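Local coordinates for protein cellulase (Bacillus sp. BG-CS10, PDB 5E09) that probably hydrolyses internal beta-1,4-glucosidic bonds of cellulose, through a family 5 catalytic domain followed by an X2 domain and a family 46 carbohydrate-binding module, at residues I10-V14 with P217-A221; F277-T281 with N312-L316. All blocks are in the same frame, centred on the assembly; numbering follows the deposited sequence.

Both contacts belong to the (beta/alpha)8 barrel of the catalytic domain, but they lie at its two ends, with centres about 30 Å apart and nearest atoms about 20 Å apart. Contact 1 sets helix 9-15, which precedes the first barrel strand, against the N-terminal start of strand 219-225, the sixth strand. Contact 2 joins the loops that follow strands 267-272 and 306-311, the seventh and eighth, at the C-terminal end, where enzymes of this fold carry their active site. Along the chain they come in series, contact 1 closing before contact 2 opens. Contact 1 therefore covers part of the N-terminal end of the barrel, and contact 2 ties together two loops of the opposite end.

Contact 1: residues I10-V14 with P217-A221; sequences IQSYV and PNLIA
Ile10 lays its branched side chain over the backbone that leads into strand 219-225. Its CG2 methyl sits 3.4 Å from Pro217 O, while chi1 of -165° sets CG1 anti to the backbone N, and the turn at chi2 (61°) then brings CD1 to 4.1 Å from Asn218 CA. The same CG1 also meets CG1 of Ile220, at 4.2 Å. One turn further along the helix, Val14 continues this apolar surface: its CG2 is 3.7 Å from Ile220 CD1, and the two side chains lie alongside each other and run in opposite senses. Tyr13 adds a lighter touch, its CE1 lying 4.3 Å from Ile220 CD1, and its hydroxyl is hydrogen-bonded to His140 O. Beta-branched residues suit this place because they offer broad, stiff hydrocarbon surfaces to a partner strand. Ile10, Val14 and Ile220 are all buried, and Val268 of the neighbouring strand 267-272 touches both Val14 and Ile220. The axes of the short helix and strand segments pass 9.5 Å apart at 53°, so contact is made by side chains across an oblique crossing. Helix 9-15 thus covers part of the N-terminal end of the (beta/alpha)8, or TIM, barrel, beside the start of its sixth strand.

Contact 2: residues F277-T281 with N312-L316; sequences FDTST and NGQHL
Gln314 reaches across from the loop after the eighth strand of the TIM barrel to Phe277, in the loop after the seventh, so the contact joins neighbouring loops at the C-terminal end of the barrel. The direct hydrogen bond runs from Gln314 NE2 to Phe277 O, 2.9 Å long and nearly straight at 165°. The carbonyl oxygen lies close to the plane of the glutamine amide, although the donor is tilted from the carbonyl plane. A long amide suits this position because it spans the gap and can donate and accept at once. With chi1 at 76° the Gln314 side chain leaves the backbone flanked by both N and C, then runs straight out to set its amide on the other loop.

Van der Waals and aromatic contacts accompany this bond. Gln314 OE1 comes 3.3 Å from Phe277 CB, and Thr281 CG2 packs alongside the amide, 3.6 Å from Gln314 NE2. His315 brings CE1 to within 3.7 Å of Phe277 CD2, which lies at the edge of the imidazole, with the ring planes 73° apart. Phe293 of helix 286-302 also touches Phe277, while Phe328 meets His315, so each ring also has an aromatic neighbour outside the two loops.

An alanine in place of Gln314 is likely to leave Phe277 O without its amide donor and to open a gap beside Thr281.

Water completes the junction. One molecule accepts from both Thr281 N and Gln314 NE2, and another links Asp278 OD1 to Asn312 ND2. These polar side chains suit a partly solvated seam between loops. A further water donates to Asp278 OD1 at 2.7 Å and to Gln314 OE1 at 2.9 Å.

Contact 1: residues I10-V14 with P217-A221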
loop_
_atom_site.group_PDB
_atom_site.type_symbol
_atom_site.label_atom_id
_atom_site.label_comp_id
_atom_site.label_asym_id
_atom_site.label_seq_id
_atom_site.Cartn_x
_atom_site.Cartn_y
_atom_site.Cartn_z
ATOM N N ILE A 10 -14.817 24.065 -2.342
ATOM C CA ILE A 10 -14.477 22.704 -2.733
ATOM C C ILE A 10 -13.147 22.278 -2.098
ATOM O O ILE A 10 -12.956 21.105 -1.763
ATOM C CB ILE A 10 -14.427 22.548 -4.274
ATOM C CG1 ILE A 10 -14.432 21.068 -4.660
ATOM C CG2 ILE A 10 -13.247 23.308 -4.888
ATOM C CD1 ILE A 10 -15.673 20.327 -4.207
ATOM N N GLN A 11 -12.247 23.238 -1.898
ATOM C CA GLN A 11 -10.981 22.967 -1.230
ATOM C C GLN A 11 -11.197 22.625 0.245
ATOM O O GLN A 11 -10.483 21.789 0.814
ATOM C CB GLN A 11 -10.037 24.164 -1.352
ATOM C CG GLN A 11 -9.431 24.374 -2.728
ATOM C CD GLN A 11 -8.451 25.540 -2.761
ATOM O OE1 GLN A 11 -8.780 26.658 -2.353
ATOM N NE2 GLN A 11 -7.237 25.283 -3.244
ATOM N N SER A 12 -12.179 23.280 0.860
ATOM C CA SER A 12 -12.512 23.033 2.260
ATOM C C SER A 12 -13.264 21.718 2.401
ATOM O O SER A 12 -13.067 20.970 3.357
ATOM C CB SER A 12 -13.345 24.185 2.828
ATOM O OG SER A 12 -12.584 25.376 2.870
ATOM N N TYR A 13 -14.146 21.468 1.442
ATOM C CA TYR A 13 -14.815 20.189 1.289
ATOM C C TYR A 13 -13.785 19.058 1.291
ATOM O O TYR A 13 -13.879 18.132 2.096
ATOM C CB TYR A 13 -15.635 20.192 -0.004
ATOM C CG TYR A 13 -16.425 18.933 -0.303
ATOM C CD1 TYR A 13 -15.833 17.860 -0.963
ATOM C CD2 TYR A 13 -17.770 18.832 0.031
ATOM C CE1 TYR A 13 -16.545 16.718 -1.260
ATOM C CE2 TYR A 13 -18.495 17.686 -0.261
ATOM C CZ TYR A 13 -17.873 16.629 -0.909
ATOM O OH TYR A 13 -18.569 15.476 -1.222
ATOM N N VAL A 14 -12.787 19.157 0.414
ATOM C CA VAL A 14 -11.782 18.102 0.290
ATOM C C VAL A 14 -10.880 18.013 1.525
ATOM O O VAL A 14 -10.529 16.914 1.960
ATOM C CB VAL A 14 -10.916 18.295 -0.980
ATOM C CG1 VAL A 14 -9.658 17.424 -0.931
ATOM C CG2 VAL A 14 -11.735 17.978 -2.223
ATOM N N PRO A 217 -17.001 24.600 -10.638
ATOM C CA PRO A 217 -16.327 24.864 -9.360
ATOM C C PRO A 217 -16.220 23.631 -8.464
ATOM O O PRO A 217 -15.413 23.624 -7.538
ATOM C CB PRO A 217 -17.228 25.914 -8.712
ATOM C CG PRO A 217 -18.590 25.568 -9.220
ATOM C CD PRO A 217 -18.380 25.126 -10.648
ATOM N N ASN A 218 -17.018 22.605 -8.743
ATOM C CA ASN A 218 -17.117 21.452 -7.851
ATOM C C ASN A 218 -16.448 20.195 -8.393
ATOM O O ASN A 218 -17.061 19.131 -8.458
ATOM C CB ASN A 218 -18.589 21.172 -7.547
ATOM C CG ASN A 218 -19.232 22.280 -6.720
ATOM O OD1 ASN A 218 -18.706 22.683 -5.682
ATOM N ND2 ASN A 218 -20.362 22.791 -7.194
ATOM N N LEU A 219 -15.181 20.325 -8.772
ATOM C CA LEU A 219 -14.440 19.224 -9.369
ATOM C C LEU A 219 -13.176 18.921 -8.565
ATOM O O LEU A 219 -12.534 19.822 -8.028
ATOM C CB LEU A 219 -14.088 19.547 -10.825
ATOM C CG LEU A 219 -15.249 19.714 -11.820
ATOM C CD1 LEU A 219 -14.731 20.057 -13.209
ATOM C CD2 LEU A 219 -16.122 18.475 -11.879
ATOM N N ILE A 220 -12.834 17.639 -8.485
ATOM C CA ILE A 220 -11.698 17.168 -7.707
ATOM C C ILE A 220 -10.824 16.255 -8.554
ATOM O O ILE A 220 -11.328 15.351 -9.209
ATOM C CB ILE A 220 -12.152 16.399 -6.451
ATOM C CG1 ILE A 220 -13.119 17.245 -5.616
ATOM C CG2 ILE A 220 -10.950 15.962 -5.629
ATOM C CD1 ILE A 220 -14.004 16.422 -4.704
ATOM N N ALA A 221 -9.520 16.497 -8.551
ATOM C CA ALA A 221 -8.582 15.628 -9.250
ATOM C C ALA A 221 -8.225 14.445 -8.362
ATOM O O ALA A 221 -8.105 14.601 -7.152
ATOM C CB ALA A 221 -7.330 16.402 -9.645
#

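Contact 2: residues F277-T281 with N312-L316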
loop_
_atom_site.group_PDB
_atom_site.type_symbol
_atom_site.label_atom_id
_atom_site.label_comp_id
_atom_site.label_asym_id
_atom_site.label_seq_id
_atom_site.Cartn_x
_atom_site.Cartn_y
_atom_site.Cartn_z
ATOM N N PHE A 277 2.178 -5.240 -0.793
ATOM C CA PHE A 277 1.106 -5.692 0.093
ATOM C C PHE A 277 0.135 -6.641 -0.612
ATOM O O PHE A 277 -0.562 -7.415 0.046
ATOM C CB PHE A 277 0.329 -4.502 0.664
ATOM C CG PHE A 277 1.072 -3.739 1.729
ATOM C CD1 PHE A 277 2.310 -4.169 2.183
ATOM C CD2 PHE A 277 0.524 -2.591 2.280
ATOM C CE1 PHE A 277 2.991 -3.466 3.161
ATOM C CE2 PHE A 277 1.203 -1.882 3.261
ATOM C CZ PHE A 277 2.438 -2.323 3.702
ATOM N N ASP A 278 0.079 -6.583 -1.940
ATOM C CA ASP A 278 -0.768 -7.513 -2.686
ATOM C C ASP A 278 -0.297 -8.954 -2.467
ATOM O O ASP A 278 -1.104 -9.874 -2.332
ATOM C CB ASP A 278 -0.784 -7.159 -4.170
ATOM C CG ASP A 278 -1.653 -5.947 -4.463
ATOM O OD1 ASP A 278 -2.543 -5.643 -3.638
ATOM O OD2 ASP A 278 -1.447 -5.299 -5.512
ATOM N N THR A 279 1.014 -9.140 -2.412
ATOM C CA THR A 279 1.572 -10.394 -1.936
ATOM C C THR A 279 1.282 -10.518 -0.443
ATOM O O THR A 279 0.467 -11.335 -0.020
ATOM C CB THR A 279 3.094 -10.474 -2.186
ATOM O OG1 THR A 279 3.370 -10.218 -3.568
ATOM C CG2 THR A 279 3.632 -11.846 -1.804
ATOM N N SER A 280 1.934 -9.677 0.352
ATOM C CA SER A 280 1.776 -9.724 1.799
ATOM C C SER A 280 2.361 -8.495 2.478
ATOM O O SER A 280 3.244 -7.827 1.944
ATOM C CB SER A 280 2.438 -10.983 2.373
ATOM O OG SER A 280 2.534 -10.907 3.785
ATOM N N THR A 281 1.868 -8.214 3.674
ATOM C CA THR A 281 2.419 -7.157 4.504
ATOM C C THR A 281 3.867 -7.477 4.907
ATOM O O THR A 281 4.689 -6.576 5.075
ATOM C CB THR A 281 1.514 -6.939 5.740
ATOM O OG1 THR A 281 1.432 -8.166 6.481
ATOM C CG2 THR A 281 0.124 -6.475 5.355
ATOM N N ASN A 312 -7.723 -3.891 1.456
ATOM C CA ASN A 312 -8.433 -4.984 0.791
ATOM C C ASN A 312 -8.937 -6.035 1.775
ATOM O O ASN A 312 -9.436 -7.087 1.370
ATOM C CB ASN A 312 -7.534 -5.649 -0.264
ATOM C CG ASN A 312 -6.267 -6.273 0.327
ATOM O OD1 ASN A 312 -6.178 -6.530 1.530
ATOM N ND2 ASN A 312 -5.283 -6.530 -0.531
ATOM N N GLY A 313 -8.785 -5.746 3.065
ATOM C CA GLY A 313 -9.111 -6.695 4.113
ATOM C C GLY A 313 -7.909 -7.044 4.977
ATOM O O GLY A 313 -8.050 -7.689 6.018
ATOM N N GLN A 314 -6.728 -6.600 4.552
ATOM C CA GLN A 314 -5.474 -7.000 5.185
ATOM C C GLN A 314 -4.979 -6.053 6.279
ATOM O O GLN A 314 -3.997 -6.355 6.954
ATOM C CB GLN A 314 -4.376 -7.138 4.124
ATOM C CG GLN A 314 -3.809 -5.816 3.629
ATOM C CD GLN A 314 -2.844 -5.982 2.459
ATOM O OE1 GLN A 314 -2.812 -5.156 1.545
ATOM N NE2 GLN A 314 -2.055 -7.050 2.487
ATOM N N HIS A 315 -5.635 -4.910 6.456
ATOM C CA HIS A 315 -5.203 -3.970 7.491
ATOM C C HIS A 315 -6.142 -3.979 8.690
ATOM O O HIS A 315 -5.714 -4.245 9.812
ATOM C CB HIS A 315 -5.075 -2.556 6.923
ATOM C CG HIS A 315 -3.991 -2.415 5.908
ATOM N ND1 HIS A 315 -2.736 -2.981 6.068
ATOM C CD2 HIS A 315 -3.959 -1.791 4.706
ATOM C CE1 HIS A 315 -1.992 -2.701 5.022
ATOM N NE2 HIS A 315 -2.712 -1.978 4.172
ATOM N N LEU A 316 -7.414 -3.669 8.464
ATOM C CA LEU A 316 -8.412 -3.826 9.511
ATOM C C LEU A 316 -8.948 -5.249 9.475
ATOM O O LEU A 316 -9.437 -5.704 8.443
ATOM C CB LEU A 316 -9.557 -2.828 9.345
ATOM C CG LEU A 316 -10.629 -2.869 10.441
ATOM C CD1 LEU A 316 -10.136 -2.204 11.719
ATOM C CD2 LEU A 316 -11.915 -2.224 9.971
HETATM O O HOH W 1 -2.517 -4.388 -1.241
HETATM O O HOH W 2 -3.316 -9.215 -0.257
HETATM O O HOH W 3 -5.408 -5.724 -3.690
HETATM O O HOH W 4 -0.886 -9.200 4.414
#